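Local atomic coordinates of muconate cycloisomerase (Azorhizobium caulinodans, PDB entry 3MY9), a protein that is a magnesium-binding member of the enolase superfamily, pairing an N-terminal capping domain with a TIM-barrel-like C-terminal domain. Residues R191-L196 with R218-E223; L138-A143 with T163-K168. All coordinates share one frame; numbering follows the deposited sequence.

Contacts 1 and 2 are two seams of one barrel sheet, in series along the chain and with centres about 9 Å apart. Each closes a beta-alpha-beta unit, and they meet where strand 193-197 lies beside strand 164-168: the backbone of Arg195 probably bonds to Phe165 and Met167. Both are largely buried, though contact 2 runs out to exposed Ala143 and Lys168. Contact 2 is a regular parallel pairing with aromatic and aliphatic side chains on one face. Contact 1 has a short, irregular pairing, a charged Asp193-Arg195 cluster reaching Thr220, and a magnesium ligand at its end; its 218-223 segment also touches a second subunit.

Contact 1 (R191-L196 with R218-E223); sequences RIDLRL and RPTFIE. With MG (magnesium ion), chain C.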
loop_
_atom_site.group_PDB
_atom_site.type_symbol
_atom_site.label_atom_id
_atom_site.label_comp_id
_atom_site.label_asym_id
_atom_site.label_seq_id
_atom_site.Cartn_x
_atom_site.Cartn_y
_atom_site.Cartn_z
ATOM N N ARG A 191 18.389 34.622 -15.314
ATOM C CA ARG A 191 17.667 35.591 -16.097
ATOM C C ARG A 191 16.787 34.930 -17.163
ATOM O O ARG A 191 15.958 35.599 -17.773
ATOM C CB ARG A 191 18.636 36.575 -16.739
ATOM C CG ARG A 191 19.444 37.386 -15.712
ATOM C CD ARG A 191 20.799 37.815 -16.288
ATOM N NE ARG A 191 20.649 38.321 -17.651
ATOM C CZ ARG A 191 21.553 38.207 -18.623
ATOM N NH1 ARG A 191 22.720 37.589 -18.417
ATOM N NH2 ARG A 191 21.283 38.725 -19.824
ATOM N N ILE A 192 16.998 33.640 -17.414
ATOM C CA ILE A 192 16.132 32.887 -18.304
ATOM C C ILE A 192 15.423 31.797 -17.525
ATOM O O ILE A 192 15.989 31.211 -16.609
ATOM C CB ILE A 192 16.881 32.264 -19.522
ATOM C CG1 ILE A 192 17.943 31.262 -19.068
ATOM C CG2 ILE A 192 17.492 33.365 -20.406
ATOM C CD1 ILE A 192 18.511 30.473 -20.188
ATOM N N ASP A 193 14.172 31.577 -17.911
ATOM C CA ASP A 193 13.336 30.539 -17.433
ATOM C C ASP A 193 13.501 29.415 -18.463
ATOM O O ASP A 193 12.816 29.404 -19.478
ATOM C CB ASP A 193 11.887 31.063 -17.346
ATOM C CG ASP A 193 10.870 29.990 -16.960
ATOM O OD1 ASP A 193 11.221 28.796 -16.886
ATOM O OD2 ASP A 193 9.691 30.343 -16.736
ATOM N N LEU A 194 14.413 28.476 -18.179
ATOM C CA LEU A 194 14.836 27.484 -19.136
ATOM C C LEU A 194 14.136 26.157 -18.891
ATOM O O LEU A 194 14.222 25.622 -17.791
ATOM C CB LEU A 194 16.351 27.266 -19.017
ATOM C CG LEU A 194 16.997 26.208 -19.918
ATOM C CD1 LEU A 194 16.760 26.520 -21.380
ATOM C CD2 LEU A 194 18.508 26.113 -19.653
ATOM N N ARG A 195 13.485 25.623 -19.923
ATOM C CA ARG A 195 12.823 24.334 -19.857
ATOM C C ARG A 195 13.495 23.385 -20.831
ATOM O O ARG A 195 14.064 23.829 -21.836
ATOM C CB ARG A 195 11.345 24.483 -20.233
ATOM C CG ARG A 195 10.535 25.304 -19.232
ATOM C CD ARG A 195 10.275 26.716 -19.748
ATOM N NE ARG A 195 9.563 27.512 -18.771
ATOM C CZ ARG A 195 8.257 27.735 -18.801
ATOM N NH1 ARG A 195 7.489 27.225 -19.745
ATOM N NH2 ARG A 195 7.721 28.477 -17.874
ATOM N N LEU A 196 13.464 22.087 -20.541
ATOM C CA LEU A 196 14.027 21.077 -21.454
ATOM C C LEU A 196 12.913 20.147 -21.907
ATOM O O LEU A 196 12.022 19.825 -21.134
ATOM C CB LEU A 196 15.104 20.224 -20.776
ATOM C CG LEU A 196 16.198 20.969 -19.999
ATOM C CD1 LEU A 196 17.230 19.974 -19.385
ATOM C CD2 LEU A 196 16.918 21.928 -20.914
ATOM N N ARG A 218 19.190 22.996 -13.110
ATOM C CA ARG A 218 17.959 23.520 -12.506
ATOM C C ARG A 218 16.960 24.022 -13.508
ATOM O O ARG A 218 16.440 25.107 -13.360
ATOM C CB ARG A 218 18.268 24.642 -11.496
ATOM C CG ARG A 218 19.240 24.186 -10.426
ATOM C CD ARG A 218 19.359 25.180 -9.278
ATOM N NE ARG A 218 20.217 24.613 -8.234
ATOM C CZ ARG A 218 20.131 24.891 -6.930
ATOM N NH1 ARG A 218 19.224 25.729 -6.460
ATOM N NH2 ARG A 218 20.964 24.300 -6.086
ATOM N N PRO A 219 16.666 23.239 -14.540
ATOM C CA PRO A 219 15.634 23.744 -15.453
ATOM C C PRO A 219 14.299 23.923 -14.714
ATOM O O PRO A 219 14.062 23.282 -13.695
ATOM C CB PRO A 219 15.537 22.647 -16.495
ATOM C CG PRO A 219 16.055 21.436 -15.841
ATOM C CD PRO A 219 17.097 21.885 -14.891
ATOM N N THR A 220 13.447 24.814 -15.200
ATOM C CA THR A 220 12.127 25.024 -14.590
ATOM C C THR A 220 11.308 23.760 -14.648
ATOM O O THR A 220 10.624 23.447 -13.707
ATOM C CB THR A 220 11.411 26.212 -15.252
ATOM O OG1 THR A 220 12.194 27.362 -14.979
ATOM C CG2 THR A 220 9.961 26.420 -14.718
ATOM N N PHE A 221 11.375 23.027 -15.749
ATOM C CA PHE A 221 10.805 21.681 -15.778
ATOM C C PHE A 221 11.431 20.877 -16.887
ATOM O O PHE A 221 12.057 21.427 -17.787
ATOM C CB PHE A 221 9.252 21.680 -15.876
ATOM C CG PHE A 221 8.660 22.303 -17.166
ATOM C CD1 PHE A 221 8.833 21.700 -18.416
ATOM C CD2 PHE A 221 7.840 23.432 -17.091
ATOM C CE1 PHE A 221 8.258 22.246 -19.573
ATOM C CE2 PHE A 221 7.258 23.992 -18.245
ATOM C CZ PHE A 221 7.472 23.417 -19.491
ATOM N N ILE A 222 11.251 19.570 -16.818
ATOM C CA ILE A 222 11.669 18.652 -17.882
ATOM C C ILE A 222 10.407 17.980 -18.422
ATOM O O ILE A 222 9.632 17.405 -17.656
ATOM C CB ILE A 222 12.627 17.606 -17.344
ATOM C CG1 ILE A 222 13.931 18.281 -16.854
ATOM C CG2 ILE A 222 12.915 16.559 -18.407
ATOM C CD1 ILE A 222 14.830 17.354 -16.081
ATOM N N GLU A 223 10.162 18.113 -19.721
ATOM C CA GLU A 223 8.917 17.607 -20.318
ATOM C C GLU A 223 9.010 16.175 -20.827
ATOM O O GLU A 223 9.902 15.837 -21.613
ATOM C CB GLU A 223 8.435 18.549 -21.439
ATOM C CG GLU A 223 7.224 18.049 -22.225
ATOM C CD GLU A 223 6.568 19.146 -23.085
ATOM O OE1 GLU A 223 6.993 20.322 -23.034
ATOM O OE2 GLU A 223 5.638 18.821 -23.838
HETATM MG MG MG C . 5.248 17.647 -25.641
HETATM O O HOH W 1 15.073 28.060 -15.184
HETATM O O HOH W 2 4.656 16.554 -27.268
HETATM O O HOH W 3 5.940 15.736 -24.965
HETATM O O HOH W 4 7.099 17.768 -26.522
HETATM O O HOH W 5 4.624 19.432 -26.890
#
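Leu196 and Ile222 form the parallel bridge between these segments, with Leu196 N donating to Phe221 O and Leu196 O accepting from Glu223 N at 2.9 Å. Before the bridge the pairing is irregular: Leu194 O takes Thr220 N at 2.8 Å, while the next amide, Phe221 N, stays 4.4 Å from the same Leu194 O. Thr220 has helix-like backbone angles, and its OG1 donates to Asp193 OD1 at 2.6 Å, arriving from above the carboxylate plane. Arg195 NE reaches that same oxygen from the opposite face, and Arg195 NH2 holds Asp193 OD2, a side-on, two-nitrogen salt bridge. A water bonded to Leu194 N donates to Thr220 OG1. The segments carry successive strands of the TIM-like barrel, 193-197 and 222-223, joined through helix 207-215. Phe221 CG sits in the crowded position between backbone N and carbonyl carbon (chi1 63°), and the ring receives Arg195 CG over its centre, a CH-pi contact of 3.6 Å from CG to the ring centroid. Phe221 CE2 in turn lies over one face of the Arg195 guanidinium, the planes 48° apart. Leu196 CG packs on Pro219 CB at 3.9 Å. At the far end Glu223 extends to bind magnesium through OE2 at 2.2 Å; Asp248 and four waters complete the site, while Glu223 OE1 forms a salt bridge with Lys166.

Contact 2 (L138-A143 with T163-K168); sequences LSFSIA and TVFKMK
Ile142 and Met167 are the last of three parallel bridges here, after Phe140 with Phe165 and Ser141 with Lys166. Four backbone bonds join the strands: Phe140 N to Val164 O, Lys166 N to Phe140 O, Ile142 N to Lys166 O at 2.9 Å and nearly straight (177° at the hydrogen), and Lys168 N to Ile142 O. The axes of strands 140-142 and 164-168 are turned 31° from parallel, in keeping with a twisted barrel wall.

The Ile142 side chain starts with CB, near Lys166 O and Met167 CA. There it forks. CG2, anti to the backbone N, lies 4.2 Å from Met167 CG; CG1, beside the backbone N (chi1 -65°), touches Phe165 CD1 at 4.0 Å. The tip, CD1, stays close to that same Phe165 atom and lies in the plane of the Phe140 ring, at its edge. The two phenylalanines cross obliquely, Phe140 CD1 meeting Phe165 CD1 at 4.0 Å. Met154 of helix 147-157, the connection of this beta-alpha-beta unit, packs on both Ile142 and Phe165.

Across the sheet, Ser139 OG lies 3.5 Å from Val164 CG1 and equally near Lys166 CB. Lys166 carries its NZ to salt bridges with Glu326 and Asp197, besides Glu223. Phe140, Phe165, Ile142 and Met167 give an apolar face against helices 147-157 and 174-188, whereas on the face bearing Ser141 and Lys166, NZ lies among acidic groups near the magnesium ion.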
loop_
_atom_site.group_PDB
_atom_site.type_symbol
_atom_site.label_atom_id
_atom_site.label_comp_id
_atom_site.label_asym_id
_atom_site.label_seq_id
_atom_site.Cartn_x
_atom_site.Cartn_y
_atom_site.Cartn_z
ATOM N N LEU A 138 5.176 33.360 -23.695
ATOM C CA LEU A 138 5.327 32.542 -24.894
ATOM C C LEU A 138 6.752 31.978 -24.943
ATOM O O LEU A 138 7.738 32.736 -24.992
ATOM C CB LEU A 138 5.049 33.393 -26.134
ATOM C CG LEU A 138 5.234 32.696 -27.479
ATOM C CD1 LEU A 138 4.121 31.688 -27.718
ATOM C CD2 LEU A 138 5.302 33.714 -28.607
ATOM N N SER A 139 6.853 30.648 -24.909
ATOM C CA SER A 139 8.136 29.947 -24.937
ATOM C C SER A 139 8.760 30.038 -26.301
ATOM O O SER A 139 8.085 29.895 -27.325
ATOM C CB SER A 139 7.974 28.468 -24.570
ATOM O OG SER A 139 9.240 27.863 -24.346
ATOM N N PHE A 140 10.056 30.306 -26.314
ATOM C CA PHE A 140 10.824 30.267 -27.534
ATOM C C PHE A 140 11.630 28.967 -27.635
ATOM O O PHE A 140 12.420 28.641 -26.750
ATOM C CB PHE A 140 11.740 31.465 -27.598
ATOM C CG PHE A 140 12.470 31.567 -28.875
ATOM C CD1 PHE A 140 13.715 30.964 -29.030
ATOM C CD2 PHE A 140 11.921 32.263 -29.940
ATOM C CE1 PHE A 140 14.397 31.038 -30.238
ATOM C CE2 PHE A 140 12.613 32.360 -31.148
ATOM C CZ PHE A 140 13.850 31.745 -31.294
ATOM N N SER A 141 11.424 28.225 -28.716
ATOM C CA SER A 141 12.049 26.930 -28.871
ATOM C C SER A 141 13.522 27.069 -29.273
ATOM O O SER A 141 13.850 27.788 -30.196
ATOM C CB SER A 141 11.299 26.124 -29.930
ATOM O OG SER A 141 11.883 24.836 -30.101
ATOM N N ILE A 142 14.404 26.396 -28.545
ATOM C CA ILE A 142 15.834 26.333 -28.884
ATOM C C ILE A 142 16.081 24.929 -29.439
ATOM O O ILE A 142 16.142 23.956 -28.678
ATOM C CB ILE A 142 16.732 26.592 -27.631
ATOM C CG1 ILE A 142 16.537 28.029 -27.138
ATOM C CG2 ILE A 142 18.231 26.277 -27.918
ATOM C CD1 ILE A 142 17.048 29.124 -28.100
ATOM N N ALA A 143 16.175 24.830 -30.759
ATOM C CA ALA A 143 16.246 23.537 -31.432
ATOM C C ALA A 143 17.132 23.536 -32.673
ATOM O O ALA A 143 17.075 22.599 -33.458
ATOM C CB ALA A 143 14.839 23.096 -31.817
ATOM N N THR A 163 11.879 35.716 -21.634
ATOM C CA THR A 163 12.535 34.989 -20.585
ATOM C C THR A 163 12.389 33.475 -20.745
ATOM O O THR A 163 13.262 32.724 -20.308
ATOM C CB THR A 163 12.013 35.423 -19.211
ATOM O OG1 THR A 163 10.596 35.240 -19.162
ATOM C CG2 THR A 163 12.365 36.896 -18.942
ATOM N N VAL A 164 11.292 33.030 -21.354
ATOM C CA VAL A 164 11.004 31.611 -21.421
ATOM C C VAL A 164 11.602 30.940 -22.649
ATOM O O VAL A 164 11.246 31.291 -23.765
ATOM C CB VAL A 164 9.502 31.342 -21.428
ATOM C CG1 VAL A 164 9.250 29.800 -21.451
ATOM C CG2 VAL A 164 8.847 31.967 -20.215
ATOM N N PHE A 165 12.468 29.954 -22.421
ATOM C CA PHE A 165 13.095 29.181 -23.467
ATOM C C PHE A 165 12.927 27.690 -23.231
ATOM O O PHE A 165 13.045 27.217 -22.095
ATOM C CB PHE A 165 14.568 29.530 -23.523
ATOM C CG PHE A 165 14.812 30.939 -23.946
ATOM C CD1 PHE A 165 14.998 31.246 -25.289
ATOM C CD2 PHE A 165 14.763 31.969 -23.015
ATOM C CE1 PHE A 165 15.162 32.570 -25.702
ATOM C CE2 PHE A 165 14.934 33.306 -23.413
ATOM C CZ PHE A 165 15.126 33.598 -24.761
ATOM N N LYS A 166 12.622 26.944 -24.287
ATOM C CA LYS A 166 12.579 25.491 -24.166
ATOM C C LYS A 166 13.595 24.799 -25.073
ATOM O O LYS A 166 13.512 24.917 -26.275
ATOM C CB LYS A 166 11.192 24.965 -24.473
ATOM C CG LYS A 166 11.040 23.516 -24.025
ATOM C CD LYS A 166 9.901 22.856 -24.806
ATOM C CE LYS A 166 8.678 22.706 -24.015
ATOM N NZ LYS A 166 7.669 22.129 -24.980
ATOM N N MET A 167 14.544 24.058 -24.491
ATOM C CA MET A 167 15.601 23.412 -25.272
ATOM C C MET A 167 15.115 21.998 -25.582
ATOM O O MET A 167 14.730 21.262 -24.683
ATOM C CB MET A 167 16.946 23.383 -24.494
ATOM C CG MET A 167 18.239 23.018 -25.331
ATOM S SD MET A 167 19.660 22.601 -24.243
ATOM C CE MET A 167 20.702 21.758 -25.431
ATOM N N LYS A 168 15.129 21.642 -26.862
ATOM C CA LYS A 168 14.966 20.279 -27.273
ATOM C C LYS A 168 16.230 19.492 -26.895
ATOM O O LYS A 168 17.355 19.880 -27.212
ATOM C CB LYS A 168 14.720 20.240 -28.769
ATOM C CG LYS A 168 14.161 18.966 -29.313
ATOM C CD LYS A 168 13.762 19.195 -30.797
ATOM C CE LYS A 168 13.891 17.945 -31.658
ATOM N NZ LYS A 168 14.426 18.241 -33.050
HETATM O O HOH W 6 9.980 33.737 -24.493
#